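Local coordinates for VgrG protein (Vibrio cholerae, PDB 4DTH) that binds ATP and magnesium ions and, as the actin cross-linking domain of a VgrG toxin, probably joins actin monomers to one another, at residues I133-D137 / G138-I142; A37-A40 / N41-Q44. All coordinates share one frame; numbering follows the deposited sequence.

Contact 1 of 2, residues I133-D137 / G138-I142; sequences IQSED and GRFVI. With SO4 (sulfate ion), chain H.
The amide of F140 is met not by a backbone carbonyl but by the hydroxyl of S135, F140 N giving S135 OG a nearly straight bond of 3.0 Å. S135 O instead takes G138 N at 2.9 Å within the type I turn from S135 to G138, from well above the carbonyl plane. S135 suits this place because its hydroxyl can serve both ways: with chi1 at 68°, OG is tucked between the backbone N and carbonyl carbon, accepting from F140 N while donating to D137 OD1 at 2.7 Å. The same OD1 takes R139 N at 3.1 Å, from above the carboxylate plane, which closes an Asx turn over G138. G138 itself has a positive phi of 74°, which a residue without a CB adopts easily.

Past the turn the chain pairs as a short antiparallel hairpin. S135 N binds F140 O at 2.7 Å and I142 N binds I133 O at 2.8 Å, framing Q134 and V141 as a non-hydrogen-bonded pair. Q134 runs extended, its CG beside V141 CG2, while the I133 and I142 side chains lie alongside each other, CD1 against CD1. At the other end, D137 OD2 makes a long salt bridge to R139 NE, near the guanidinium plane, and F140 CZ lies over one guanidinium face.

E136 N donates to sulfate O4 at 3.0 Å, and W113 and H117 of helix 101-124 also bind the ion. The sulfate probably came from the crystallisation liquor. Its capture by N-H donors implies that this corner can hold an anion, and its charge would probably favour a protonated H117.

Contact 2 of 2, residues A37-A40 / N41-Q44; sequences AMPA and NSAQ
S42 turns its side chain back across the bend onto P39, placing OG 2.6 Å from P39 O in a hydrogen bond that the hydroxyl donates. OG arrives tilted 34° from the carbonyl plane. With chi1 at -79°, it lies beside its own backbone N, and both groups therefore address the same carbonyl; the S42 N to P39 O bond is weak, at 3.4 Å, leaving the short hydroxyl bond as the firmer clasp of this type II turn.

S42 OG sits over one face of the P39 ring, 3.3 Å from P39 CD. Proline suits the strand's exit: its ring restricts phi and leaves no N-H for further pairing. M38 flanks the serine too: its CB is 3.7 Å from S42 OG, and M38 SD lies 4.1 Å from S42 CB, the flexible thioether chain running past the serine to A43. N41 holds the third turn position with a phi of 61°, a value asparagine tolerates better than most residues, and its side chain ends away from the bend.

The turn leads out of strand 34-38, where A37 pairs with V150 and M38 with Q85 of strand 85-97. Beyond it, K62 NZ of strand 56-68 hydrogen-bonds S42 O, and the K62 backbone pairs with that of Q44, just before strand 45-51.

Overall arrangement
Contact 2 comes first along the chain, at the bend between strands 34-38 and 45-51; contact 1 follows later, after helix 101-124, where the chain turns into strand 140-144. Their centres are about 26 Å apart, with nearest atoms about 13 Å apart, and they do not touch. Strand 45-51 connects them: it starts just after contact 2, and K50, near its far end, pairs with V141 of strand 140-144, which contact 1 opens. Both turns thus belong to the beta framework of the actin cross-linking domain. Contact 2 is nearer the nucleotide, with the Q44 side chain about 6 Å from ATP, whereas contact 1 is peripheral, its centre about 28 Å from the centre of the chain.

Contact 1 of 2, residues I133-D137 / G138-I142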
loop_
_atom_site.group_PDB
_atom_site.type_symbol
_atom_site.label_atom_id
_atom_site.label_comp_id
_atom_site.label_asym_id
_atom_site.label_seq_id
_atom_site.Cartn_x
_atom_site.Cartn_y
_atom_site.Cartn_z
ATOM N N ILE A 133 -7.016 -6.735 25.724
ATOM C CA ILE A 133 -6.188 -7.194 26.833
ATOM C C ILE A 133 -4.794 -6.603 26.726
ATOM O O ILE A 133 -4.413 -6.076 25.674
ATOM C CB ILE A 133 -6.126 -8.768 26.883
ATOM C CG1 ILE A 133 -5.612 -9.392 25.554
ATOM C CG2 ILE A 133 -7.461 -9.387 27.296
ATOM C CD1 ILE A 133 -4.127 -9.589 25.477
ATOM N N GLN A 134 -4.017 -6.788 27.798
ATOM C CA GLN A 134 -2.624 -6.402 27.837
ATOM C C GLN A 134 -1.846 -7.704 27.819
ATOM O O GLN A 134 -2.259 -8.668 28.480
ATOM C CB GLN A 134 -2.325 -5.591 29.109
ATOM C CG GLN A 134 -0.940 -4.969 29.123
ATOM C CD GLN A 134 -0.763 -4.119 30.347
ATOM O OE1 GLN A 134 -0.304 -4.590 31.389
ATOM N NE2 GLN A 134 -1.170 -2.863 30.261
ATOM N N SER A 135 -0.734 -7.748 27.071
ATOM C CA SER A 135 0.155 -8.911 26.986
ATOM C C SER A 135 0.664 -9.277 28.386
ATOM O O SER A 135 0.723 -8.408 29.266
ATOM C CB SER A 135 1.342 -8.615 26.078
ATOM O OG SER A 135 2.206 -7.640 26.635
ATOM N N GLU A 136 1.045 -10.552 28.579
ATOM C CA GLU A 136 1.536 -11.072 29.860
ATOM C C GLU A 136 2.737 -10.288 30.399
ATOM O O GLU A 136 2.789 -10.005 31.599
ATOM C CB GLU A 136 1.872 -12.568 29.733
ATOM C CG GLU A 136 1.630 -13.361 31.006
ATOM C CD GLU A 136 0.237 -13.261 31.605
ATOM O OE1 GLU A 136 -0.760 -13.369 30.852
ATOM O OE2 GLU A 136 0.146 -13.064 32.838
ATOM N N ASP A 137 3.668 -9.900 29.506
ATOM C CA ASP A 137 4.863 -9.126 29.862
ATOM C C ASP A 137 4.602 -7.614 29.991
ATOM O O ASP A 137 5.518 -6.858 30.316
ATOM C CB ASP A 137 6.020 -9.416 28.885
ATOM C CG ASP A 137 5.741 -9.143 27.412
ATOM O OD1 ASP A 137 4.747 -8.444 27.109
ATOM O OD2 ASP A 137 6.546 -9.585 26.569
ATOM N N GLY A 138 3.369 -7.198 29.718
ATOM C CA GLY A 138 2.942 -5.808 29.788
ATOM C C GLY A 138 3.426 -4.916 28.660
ATOM O O GLY A 138 3.139 -3.725 28.694
ATOM N N ARG A 139 4.128 -5.470 27.636
ATOM C CA ARG A 139 4.660 -4.674 26.510
ATOM C C ARG A 139 3.577 -4.163 25.572
ATOM O O ARG A 139 3.722 -3.067 25.029
ATOM C CB ARG A 139 5.674 -5.473 25.654
ATOM C CG ARG A 139 6.877 -6.048 26.383
ATOM C CD ARG A 139 8.149 -5.940 25.570
ATOM N NE ARG A 139 8.418 -7.104 24.730
ATOM C CZ ARG A 139 8.945 -7.036 23.505
ATOM N NH1 ARG A 139 9.215 -5.859 22.951
ATOM N NH2 ARG A 139 9.178 -8.140 22.817
ATOM N N PHE A 140 2.542 -5.012 25.295
ATOM C CA PHE A 140 1.530 -4.732 24.281
ATOM C C PHE A 140 0.100 -4.744 24.768
ATOM O O PHE A 140 -0.251 -5.498 25.678
ATOM C CB PHE A 140 1.696 -5.706 23.093
ATOM C CG PHE A 140 3.131 -5.896 22.658
ATOM C CD1 PHE A 140 3.873 -4.824 22.166
ATOM C CD2 PHE A 140 3.744 -7.139 22.749
ATOM C CE1 PHE A 140 5.210 -4.990 21.794
ATOM C CE2 PHE A 140 5.075 -7.311 22.353
ATOM C CZ PHE A 140 5.795 -6.236 21.864
ATOM N N VAL A 141 -0.727 -3.897 24.151
ATOM C CA VAL A 141 -2.136 -3.727 24.497
ATOM C C VAL A 141 -2.993 -3.826 23.238
ATOM O O VAL A 141 -2.715 -3.144 22.250
ATOM C CB VAL A 141 -2.384 -2.368 25.230
ATOM C CG1 VAL A 141 -3.873 -2.125 25.473
ATOM C CG2 VAL A 141 -1.603 -2.271 26.538
ATOM N N ILE A 142 -4.041 -4.664 23.287
ATOM C CA ILE A 142 -5.012 -4.781 22.204
ATOM C C ILE A 142 -6.158 -3.843 22.534
ATOM O O ILE A 142 -6.681 -3.876 23.649
ATOM C CB ILE A 142 -5.573 -6.233 22.029
ATOM C CG1 ILE A 142 -4.475 -7.247 21.676
ATOM C CG2 ILE A 142 -6.698 -6.264 20.982
ATOM C CD1 ILE A 142 -4.936 -8.772 21.814
HETATM S S SO4 H . -1.001 -13.151 26.406
HETATM O O1 SO4 H . -1.107 -14.251 27.360
HETATM O O2 SO4 H . -1.276 -13.643 25.037
HETATM O O3 SO4 H . -1.989 -12.132 26.746
HETATM O O4 SO4 H . 0.368 -12.592 26.458
#

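Contact 2 of 2, residues A37-A40 / N41-Q44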
loop_
_atom_site.group_PDB
_atom_site.type_symbol
_atom_site.label_atom_id
_atom_site.label_comp_id
_atom_site.label_asym_id
_atom_site.label_seq_id
_atom_site.Cartn_x
_atom_site.Cartn_y
_atom_site.Cartn_z
ATOM N N ALA A 37 -14.717 -12.946 11.070
ATOM C CA ALA A 37 -16.043 -12.844 10.467
ATOM C C ALA A 37 -16.677 -11.591 11.040
ATOM O O ALA A 37 -16.504 -11.286 12.227
ATOM C CB ALA A 37 -16.875 -14.067 10.757
ATOM N N MET A 38 -17.307 -10.800 10.174
ATOM C CA MET A 38 -17.903 -9.524 10.551
ATOM C C MET A 38 -19.181 -9.278 9.749
ATOM O O MET A 38 -19.314 -9.880 8.678
ATOM C CB MET A 38 -16.911 -8.391 10.244
ATOM C CG MET A 38 -15.985 -8.092 11.378
ATOM S SD MET A 38 -15.063 -6.564 11.117
ATOM C CE MET A 38 -13.815 -7.139 10.139
ATOM N N PRO A 39 -20.089 -8.354 10.179
ATOM C CA PRO A 39 -21.258 -8.033 9.335
ATOM C C PRO A 39 -20.830 -7.566 7.943
ATOM O O PRO A 39 -19.737 -7.026 7.784
ATOM C CB PRO A 39 -21.928 -6.871 10.079
ATOM C CG PRO A 39 -21.496 -7.016 11.496
ATOM C CD PRO A 39 -20.087 -7.541 11.417
ATOM N N ALA A 40 -21.684 -7.767 6.939
ATOM C CA ALA A 40 -21.408 -7.311 5.573
ATOM C C ALA A 40 -21.272 -5.784 5.567
ATOM O O ALA A 40 -21.909 -5.107 6.383
ATOM C CB ALA A 40 -22.535 -7.738 4.650
ATOM N N ASN A 41 -20.403 -5.252 4.687
ATOM C CA ASN A 41 -20.137 -3.815 4.536
ATOM C C ASN A 41 -19.562 -3.146 5.819
ATOM O O ASN A 41 -19.688 -1.932 6.009
ATOM C CB ASN A 41 -21.368 -3.074 3.927
ATOM C CG ASN A 41 -21.099 -1.709 3.322
ATOM O OD1 ASN A 41 -21.918 -0.789 3.438
ATOM N ND2 ASN A 41 -19.957 -1.534 2.668
ATOM N N SER A 42 -18.899 -3.953 6.685
ATOM C CA SER A 42 -18.221 -3.479 7.904
ATOM C C SER A 42 -16.972 -2.693 7.500
ATOM O O SER A 42 -16.444 -2.906 6.405
ATOM C CB SER A 42 -17.750 -4.661 8.750
ATOM O OG SER A 42 -18.790 -5.252 9.507
ATOM N N ALA A 43 -16.469 -1.827 8.397
ATOM C CA ALA A 43 -15.227 -1.095 8.158
ATOM C C ALA A 43 -14.083 -2.116 8.164
ATOM O O ALA A 43 -14.202 -3.163 8.813
ATOM C CB ALA A 43 -15.006 -0.056 9.250
ATOM N N GLN A 44 -12.997 -1.824 7.423
ATOM C CA GLN A 44 -11.856 -2.730 7.327
ATOM C C GLN A 44 -11.168 -2.933 8.690
ATOM O O GLN A 44 -10.790 -4.052 9.013
ATOM C CB GLN A 44 -10.855 -2.261 6.252
ATOM C CG GLN A 44 -11.474 -1.863 4.889
ATOM C CD GLN A 44 -12.249 -2.957 4.182
ATOM O OE1 GLN A 44 -13.407 -2.773 3.784
ATOM N NE2 GLN A 44 -11.622 -4.108 3.984
#